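Local coordinates for argonaute protein (Marinitoga piezophila, PDB 5I4A) that cleaves single-stranded DNA targets that pair with a short guide RNA carrying a 5'-hydroxyl, and may help defend the bacterium against invading mobile genetic elements, at residues Ile561-Leu564 / Thr568-Tyr571. Numbering follows the deposited sequence.
Sequences IIKL and TYIY
One face of the Tyr569 ring is lined by the aliphatic chain of Lys563, whose CG sits 4.3 Å from the ring centroid, displaced toward the rim, in a CH-pi contact. With CG anti to the backbone N (chi1 166°), the lysine chain crosses obliquely over the phenol, and its CD comes within 3.2 Å of Tyr569 OH. Beyond that, two waters join the ammonium to the hydroxyl: one lies in the ring plane at its edge, 2.7 Å from Tyr569 OH, with a weak link to Lys563 NZ, and the other accepts a bond from Lys563 NZ and has only a weak one to the hydroxyl. A salt bridge to Glu566 in the turn also engages the ammonium. At the base of the ring, CG2 of Ile561 approaches CD2 of Tyr569 obliquely at 3.8 Å. Replacing Tyr569 by an alanine would probably strip the lysine methylenes of their aromatic surface and cost the two waters their hydroxyl partner. The two strands form a tight antiparallel beta hairpin within the mixed sheet of the PIWI domain, whose fold is that of RNase H, between strand 582-589 and strand 264-266 of linker L2. Ile562 and Ile570 are its hydrogen-bonded pair: Ile562 N reaches Ile570 O at 2.7 Å in an almost straight bond, and Ile570 N returns one to Ile562 O. Nearer the turn, Leu564 N donates to Thr568 O with a more bent N-H...O angle of 145°. Side chains alternate across the sheet. Ile561, Lys563, Tyr569 and Tyr571 share the face packed by helix 595-605, where the Tyr571 ring meets Tyr603 edge-to-face and its hydroxyl bonds to Lys618 O. On the other face, Leu564 CD1 packs against Ile570 CD1 at 3.6 Å.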
ATOM      1  N   ILE A 561       4.925  18.383  -1.265  1.00 33.81           N
ATOM      2  CA  ILE A 561       3.486  18.331  -1.033  1.00 33.60           C
ATOM      3  C   ILE A 561       2.819  19.252  -2.045  1.00 42.15           C
ATOM      4  O   ILE A 561       3.130  20.448  -2.106  1.00 46.13           O
ATOM      5  CB  ILE A 561       3.121  18.732   0.405  1.00 34.40           C
ATOM      6  CG1 ILE A 561       3.670  17.713   1.404  1.00 37.21           C
ATOM      7  CG2 ILE A 561       1.612  18.861   0.555  1.00 33.45           C
ATOM      8  CD1 ILE A 561       3.119  17.884   2.808  1.00 38.97           C
ATOM      9  N   ILE A 562       1.906  18.697  -2.835  1.00 33.42           N
ATOM     10  CA  ILE A 562       1.232  19.425  -3.904  1.00 33.41           C
ATOM     11  C   ILE A 562      -0.232  19.591  -3.529  1.00 36.08           C
ATOM     12  O   ILE A 562      -0.884  18.631  -3.105  1.00 43.52           O
ATOM     13  CB  ILE A 562       1.379  18.699  -5.251  1.00 41.77           C
ATOM     14  CG1 ILE A 562       2.849  18.673  -5.673  1.00 40.67           C
ATOM     15  CG2 ILE A 562       0.519  19.357  -6.321  1.00 55.96           C
ATOM     16  CD1 ILE A 562       3.103  17.869  -6.923  1.00 48.62           C
ATOM     17  N   LYS A 563      -0.745  20.807  -3.685  1.00 39.72           N
ATOM     18  CA  LYS A 563      -2.149  21.098  -3.432  1.00 37.46           C
ATOM     19  C   LYS A 563      -2.935  20.953  -4.728  1.00 36.80           C
ATOM     20  O   LYS A 563      -2.626  21.616  -5.723  1.00 46.65           O
ATOM     21  CB  LYS A 563      -2.316  22.503  -2.858  1.00 43.03           C
ATOM     22  CG  LYS A 563      -3.746  23.013  -2.870  1.00 51.58           C
ATOM     23  CD  LYS A 563      -3.975  23.972  -1.717  1.00 54.58           C
ATOM     24  CE  LYS A 563      -4.944  25.078  -2.082  1.00 45.62           C
ATOM     25  NZ  LYS A 563      -5.196  25.975  -0.921  1.00 54.89           N
ATOM     26  N   LEU A 564      -3.944  20.085  -4.715  1.00 36.53           N
ATOM     27  CA  LEU A 564      -4.868  19.967  -5.836  1.00 37.14           C
ATOM     28  C   LEU A 564      -5.996  20.987  -5.735  1.00 47.13           C
ATOM     29  O   LEU A 564      -6.211  21.776  -6.662  1.00 46.47           O
ATOM     30  CB  LEU A 564      -5.441  18.551  -5.899  1.00 32.45           C
ATOM     31  CG  LEU A 564      -4.417  17.437  -6.084  1.00 36.76           C
ATOM     32  CD1 LEU A 564      -5.125  16.093  -6.118  1.00 41.33           C
ATOM     33  CD2 LEU A 564      -3.608  17.661  -7.353  1.00 36.59           C
ATOM     34  N   THR A 568      -7.774  18.828  -0.881  1.00 35.22           N
ATOM     35  CA  THR A 568      -7.119  17.649  -1.437  1.00 40.20           C
ATOM     36  C   THR A 568      -5.662  17.965  -1.731  1.00 33.99           C
ATOM     37  O   THR A 568      -5.366  18.893  -2.492  1.00 31.95           O
ATOM     38  CB  THR A 568      -7.832  17.174  -2.705  1.00 47.72           C
ATOM     39  OG1 THR A 568      -9.247  17.319  -2.530  1.00 49.93           O
ATOM     40  CG2 THR A 568      -7.526  15.710  -2.967  1.00 52.56           C
ATOM     41  N   TYR A 569      -4.758  17.188  -1.136  1.00 30.28           N
ATOM     42  CA  TYR A 569      -3.325  17.331  -1.347  1.00 30.76           C
ATOM     43  C   TYR A 569      -2.728  15.986  -1.739  1.00 37.09           C
ATOM     44  O   TYR A 569      -3.333  14.929  -1.544  1.00 38.31           O
ATOM     45  CB  TYR A 569      -2.604  17.850  -0.093  1.00 38.46           C
ATOM     46  CG  TYR A 569      -2.906  19.284   0.281  1.00 36.19           C
ATOM     47  CD1 TYR A 569      -4.149  19.644   0.781  1.00 40.01           C
ATOM     48  CD2 TYR A 569      -1.936  20.273   0.162  1.00 36.09           C
ATOM     49  CE1 TYR A 569      -4.426  20.950   1.134  1.00 42.03           C
ATOM     50  CE2 TYR A 569      -2.205  21.584   0.516  1.00 39.15           C
ATOM     51  CZ  TYR A 569      -3.451  21.915   1.002  1.00 39.39           C
ATOM     52  OH  TYR A 569      -3.723  23.216   1.356  1.00 39.85           O
ATOM     53  N   ILE A 570      -1.520  16.043  -2.295  1.00 33.40           N
ATOM     54  CA  ILE A 570      -0.728  14.859  -2.604  1.00 31.39           C
ATOM     55  C   ILE A 570       0.685  15.103  -2.111  1.00 37.54           C
ATOM     56  O   ILE A 570       1.285  16.134  -2.432  1.00 31.36           O
ATOM     57  CB  ILE A 570      -0.701  14.544  -4.112  1.00 40.04           C
ATOM     58  CG1 ILE A 570      -2.108  14.465  -4.682  1.00 44.26           C
ATOM     59  CG2 ILE A 570       0.039  13.239  -4.373  1.00 44.04           C
ATOM     60  CD1 ILE A 570      -2.118  14.185  -6.159  1.00 52.84           C
ATOM     61  N   TYR A 571       1.221  14.163  -1.342  1.00 35.97           N
ATOM     62  CA  TYR A 571       2.634  14.192  -1.009  1.00 26.98           C
ATOM     63  C   TYR A 571       3.328  12.990  -1.633  1.00 23.44           C
ATOM     64  O   TYR A 571       2.729  11.925  -1.817  1.00 30.32           O
ATOM     65  CB  TYR A 571       2.869  14.241   0.509  1.00 33.45           C
ATOM     66  CG  TYR A 571       2.620  12.961   1.279  1.00 23.42           C
ATOM     67  CD1 TYR A 571       3.587  11.963   1.344  1.00 27.84           C
ATOM     68  CD2 TYR A 571       1.439  12.773   1.985  1.00 24.93           C
ATOM     69  CE1 TYR A 571       3.370  10.799   2.061  1.00 29.71           C
ATOM     70  CE2 TYR A 571       1.216  11.614   2.709  1.00 34.16           C
ATOM     71  CZ  TYR A 571       2.183  10.630   2.741  1.00 29.25           C
ATOM     72  OH  TYR A 571       1.967   9.475   3.458  1.00 28.18           O
TER
HETATM   73  O   HOH W   1      -2.963  26.404   0.767  1.00 48.62           O
HETATM   74  O   HOH W   2      -6.242  24.037   1.782  1.00 50.49           O